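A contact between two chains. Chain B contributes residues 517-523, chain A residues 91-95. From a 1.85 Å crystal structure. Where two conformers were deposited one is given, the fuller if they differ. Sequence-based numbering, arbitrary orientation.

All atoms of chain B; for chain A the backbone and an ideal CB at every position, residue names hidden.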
ATOM      1  N   ARG B 517      16.817  23.983  -1.509  1.00 18.35           N
ATOM      2  CA  ARG B 517      17.850  24.980  -1.773  1.00 18.97           C
ATOM      3  C   ARG B 517      18.702  24.678  -2.998  1.00 20.39           C
ATOM      4  O   ARG B 517      19.450  25.563  -3.438  1.00 21.00           O
ATOM      5  CB  ARG B 517      18.776  25.148  -0.554  1.00 22.42           C
ATOM      6  CG  ARG B 517      18.067  25.653   0.704  1.00 26.48           C
ATOM      7  CD  ARG B 517      19.078  25.913   1.811  1.00 31.23           C
ATOM      8  NE  ARG B 517      18.492  26.173   3.130  1.00 30.56           N
ATOM      9  CZ  ARG B 517      18.080  27.369   3.557  1.00 31.25           C
ATOM     10  NH1 ARG B 517      18.140  28.424   2.770  1.00 30.13           N
ATOM     11  NH2 ARG B 517      17.585  27.505   4.778  1.00 33.14           N
ATOM     12  N   LEU B 518      18.621  23.465  -3.545  1.00 17.67           N
ATOM     13  CA  LEU B 518      19.447  23.042  -4.673  1.00 18.18           C
ATOM     14  C   LEU B 518      18.602  22.970  -5.943  1.00 17.93           C
ATOM     15  O   LEU B 518      18.719  22.038  -6.737  1.00 22.18           O
ATOM     16  CB  LEU B 518      20.129  21.700  -4.382  1.00 16.60           C
ATOM     17  CG  LEU B 518      20.819  21.627  -3.016  1.00 20.61           C
ATOM     18  CD1 LEU B 518      21.458  20.229  -2.751  1.00 21.32           C
ATOM     19  CD2 LEU B 518      21.866  22.745  -2.898  1.00 22.26           C
ATOM     20  N   GLY B 519      17.752  23.978  -6.148  1.00 20.00           N
ATOM     21  CA  GLY B 519      16.792  23.970  -7.233  1.00 22.76           C
ATOM     22  C   GLY B 519      15.556  23.184  -6.827  1.00 21.89           C
ATOM     23  O   GLY B 519      15.662  22.051  -6.325  1.00 20.51           O
ATOM     24  N   ALA B 520      14.381  23.787  -6.988  1.00 16.01           N
ATOM     25  CA  ALA B 520      13.147  23.151  -6.577  1.00 17.01           C
ATOM     26  C   ALA B 520      12.109  23.274  -7.675  1.00 19.80           C
ATOM     27  O   ALA B 520      12.053  24.275  -8.392  1.00 20.20           O
ATOM     28  CB  ALA B 520      12.598  23.755  -5.266  1.00 19.96           C
ATOM     29  N   TRP B 521      11.287  22.256  -7.795  1.00 18.74           N
ATOM     30  CA  TRP B 521      10.164  22.270  -8.716  1.00 16.46           C
ATOM     31  C   TRP B 521       8.939  22.869  -8.036  1.00 18.92           C
ATOM     32  O   TRP B 521       8.632  22.509  -6.883  1.00 18.24           O
ATOM     33  CB  TRP B 521       9.827  20.839  -9.163  1.00 21.12           C
ATOM     34  CG  TRP B 521      10.922  20.102  -9.892  1.00 16.66           C
ATOM     35  CD1 TRP B 521      11.874  19.280  -9.348  1.00 20.50           C
ATOM     36  CD2 TRP B 521      11.118  20.064 -11.311  1.00 18.26           C
ATOM     37  NE1 TRP B 521      12.685  18.772 -10.346  1.00 17.29           N
ATOM     38  CE2 TRP B 521      12.238  19.236 -11.557  1.00 19.98           C
ATOM     39  CE3 TRP B 521      10.465  20.674 -12.401  1.00 18.46           C
ATOM     40  CZ2 TRP B 521      12.718  18.991 -12.849  1.00 20.99           C
ATOM     41  CZ3 TRP B 521      10.937  20.433 -13.675  1.00 16.10           C
ATOM     42  CH2 TRP B 521      12.063  19.598 -13.889  1.00 15.73           C
ATOM     43  N   PRO B 522       8.191  23.754  -8.707  1.00 16.40           N
ATOM     44  CA  PRO B 522       6.859  24.097  -8.191  1.00 14.76           C
ATOM     45  C   PRO B 522       6.057  22.807  -8.059  1.00 18.89           C
ATOM     46  O   PRO B 522       6.164  21.915  -8.904  1.00 15.37           O
ATOM     47  CB  PRO B 522       6.274  25.027  -9.259  1.00 14.48           C
ATOM     48  CG  PRO B 522       7.489  25.572 -10.026  1.00 17.46           C
ATOM     49  CD  PRO B 522       8.485  24.402 -10.005  1.00 14.80           C
ATOM     50  N   HIS B 523       5.275  22.703  -6.985  1.00 16.79           N
ATOM     51  CA  HIS B 523       4.567  21.462  -6.710  1.00 15.46           C
ATOM     52  C   HIS B 523       3.408  21.705  -5.750  1.00 14.84           C
ATOM     53  O   HIS B 523       3.299  22.759  -5.113  1.00 14.02           O
ATOM     54  CB  HIS B 523       5.527  20.408  -6.132  1.00 11.54           C
ATOM     55  CG  HIS B 523       6.136  20.807  -4.830  1.00 11.76           C
ATOM     56  ND1 HIS B 523       7.184  21.700  -4.741  1.00 13.91           N
ATOM     57  CD2 HIS B 523       5.861  20.419  -3.561  1.00 13.46           C
ATOM     58  CE1 HIS B 523       7.529  21.844  -3.473  1.00 15.77           C
ATOM     59  NE2 HIS B 523       6.744  21.074  -2.737  1.00 13.79           N
TER
ATOM     60  N   UNK A  91      10.566  23.965 -22.542  1.00 19.82           N
ATOM     61  CA  UNK A  91      10.969  22.854 -21.689  0.59 18.96           C
ATOM     62  C   UNK A  91      11.357  23.405 -20.324  1.00 26.45           C
ATOM     63  O   UNK A  91      11.977  24.468 -20.222  1.00 23.94           O
ATOM     64  CB  UNK A  91      12.124  22.067 -22.311  0.59 18.96           C
ATOM     65  N   UNK A  92      10.993  22.670 -19.271  1.00 23.53           N
ATOM     66  CA  UNK A  92      11.479  22.940 -17.925  1.00 16.49           C
ATOM     67  C   UNK A  92      12.433  21.817 -17.531  1.00 16.20           C
ATOM     68  O   UNK A  92      12.063  20.640 -17.599  1.00 19.00           O
ATOM     69  CB  UNK A  92      10.324  23.061 -16.929  1.00 16.49           C
ATOM     70  N   UNK A  93      13.660  22.167 -17.138  1.00 18.07           N
ATOM     71  CA  UNK A  93      14.665  21.144 -16.901  1.00 20.17           C
ATOM     72  C   UNK A  93      15.690  21.622 -15.880  1.00 20.12           C
ATOM     73  O   UNK A  93      15.818  22.819 -15.600  1.00 20.09           O
ATOM     74  CB  UNK A  93      15.357  20.761 -18.211  1.00 20.17           C
ATOM     75  N   UNK A  94      16.441  20.645 -15.364  1.00 19.66           N
ATOM     76  CA  UNK A  94      17.628  20.869 -14.547  1.00 19.67           C
ATOM     77  C   UNK A  94      18.832  21.206 -15.410  1.00 21.85           C
ATOM     78  O   UNK A  94      19.037  20.612 -16.468  1.00 23.95           O
ATOM     79  CB  UNK A  94      17.926  19.638 -13.688  1.00 19.67           C
ATOM     80  N   UNK A  95      19.655  22.128 -14.929  1.00 21.37           N
ATOM     81  CA  UNK A  95      20.943  22.427 -15.551  1.00 18.76           C
ATOM     82  C   UNK A  95      21.955  21.440 -14.969  1.00 21.81           C
ATOM     83  O   UNK A  95      22.384  21.580 -13.823  1.00 22.30           O
ATOM     84  CB  UNK A  95      21.367  23.877 -15.311  1.00 18.76           C
TER

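Chain A runs through this contact as an extended strand, its end-to-end direction 162° from that of the chain B loop it meets, so the two run nearly antiparallel. No backbone hydrogen bonds join them; the CA atoms of Gly519(B) and position 94 are 8.0 Å apart, and side chains must fill the gap.

Position 91 has nothing of the chain B stretch within 5.5 Å of its ideal CB. Its backbone angles (-125/141) favor β-branched and other strand-loving residues, but chain B does not choose among them. The deposited residue is Ile91(A).

At position 92 the CA-to-CB bond points toward chain B, and the ideal CB lies 4.2 Å from CZ3 of Trp521(B). The six-membered ring of the indole offers nonpolar carbon atoms to pack against, with the ring of Pro522(B) farther away and to one side. A leucine, a methionine or the aliphatic part of a lysine or arginine could pack here; a long chain could also reach the proline. The deposited residue is Arg92(A). Its CG packs 3.5 Å from Trp521(B) CZ3, and its chain, t at chi1 and chi2 and m at chi3, carries NH1 to 3.9 Å from Pro522(B) CG. That last approach is a van der Waals contact; the guanidinium finds its hydrogen bonds elsewhere in the structure.

Position 93 turns its CB away, as alternation along a strand predicts, so chain B places little demand on the side chain. The residue is Ala93(A), whose contact comes through the backbone: its CA lies 4.3 Å from Trp521(B) CH2.

Position 94 starts sideways, its ideal CB 5.3 Å from Trp521(B) CZ2. Farther off, the carbonyl oxygens of Leu518(B) and Gly519(B) offer acceptors. A long donor is wanted: lysine is plausible, while arginine can present several N-H groups. The deposited residue is Arg94(A), with chi2 at -98°, between wells. Its end comes nearer to chain B than its CB does. Arg94(A) NH2 donates to Gly519(B) O at 3.2 Å, while Arg94(A) NH1 makes weak hydrogen bonds to Gly519(B) O at 3.1 Å and to Leu518(B) O at 2.8 Å. Gly519(B) O thus receives both terminal nitrogens near the guanidinium plane. The glycine matters too: an ideal CB there would lie 2.4 Å from Arg94(A) NH1, a clash, and its backbone angles (83/128) independently call for glycine.

Position 95 again has nothing of the chain B stretch within 5.5 Å of its ideal CB. Many strand residues would suit its extended backbone; Val95(A), with chi1 t, makes no contact with this stretch.

Chain A, residues 91-95: IRARV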
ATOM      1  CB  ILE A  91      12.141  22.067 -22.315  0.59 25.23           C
ATOM      2  CG1 ILE A  91      11.801  21.654 -23.749  0.59 25.56           C
ATOM      3  CG2 ILE A  91      12.470  20.837 -21.485  0.59 27.15           C
ATOM      4  CD1 ILE A  91      12.995  21.695 -24.687  0.59 22.03           C
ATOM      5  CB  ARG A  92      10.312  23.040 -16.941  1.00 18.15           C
ATOM      6  CG  ARG A  92      10.734  23.399 -15.537  1.00 16.81           C
ATOM      7  CD  ARG A  92       9.508  23.778 -14.729  1.00 20.68           C
ATOM      8  NE  ARG A  92       8.889  24.994 -15.277  1.00 23.46           N
ATOM      9  CZ  ARG A  92       7.745  25.521 -14.841  1.00 24.14           C
ATOM     10  NH1 ARG A  92       7.086  24.932 -13.846  1.00 20.03           N
ATOM     11  NH2 ARG A  92       7.258  26.638 -15.406  1.00 23.60           N
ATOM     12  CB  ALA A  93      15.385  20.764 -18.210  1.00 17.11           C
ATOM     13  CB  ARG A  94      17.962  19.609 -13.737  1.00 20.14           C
ATOM     14  CG  ARG A  94      16.974  19.292 -12.651  1.00 23.27           C
ATOM     15  CD  ARG A  94      17.459  19.791 -11.312  1.00 22.78           C
ATOM     16  NE  ARG A  94      16.605  19.291 -10.232  1.00 21.08           N
ATOM     17  CZ  ARG A  94      16.468  19.892  -9.055  1.00 23.19           C
ATOM     18  NH1 ARG A  94      17.129  21.010  -8.795  1.00 18.21           N
ATOM     19  NH2 ARG A  94      15.687  19.359  -8.126  1.00 20.67           N
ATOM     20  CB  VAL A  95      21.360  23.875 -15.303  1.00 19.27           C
ATOM     21  CG1 VAL A  95      22.719  24.157 -15.922  1.00 22.76           C
ATOM     22  CG2 VAL A  95      20.291  24.857 -15.846  1.00 19.07           C
TER
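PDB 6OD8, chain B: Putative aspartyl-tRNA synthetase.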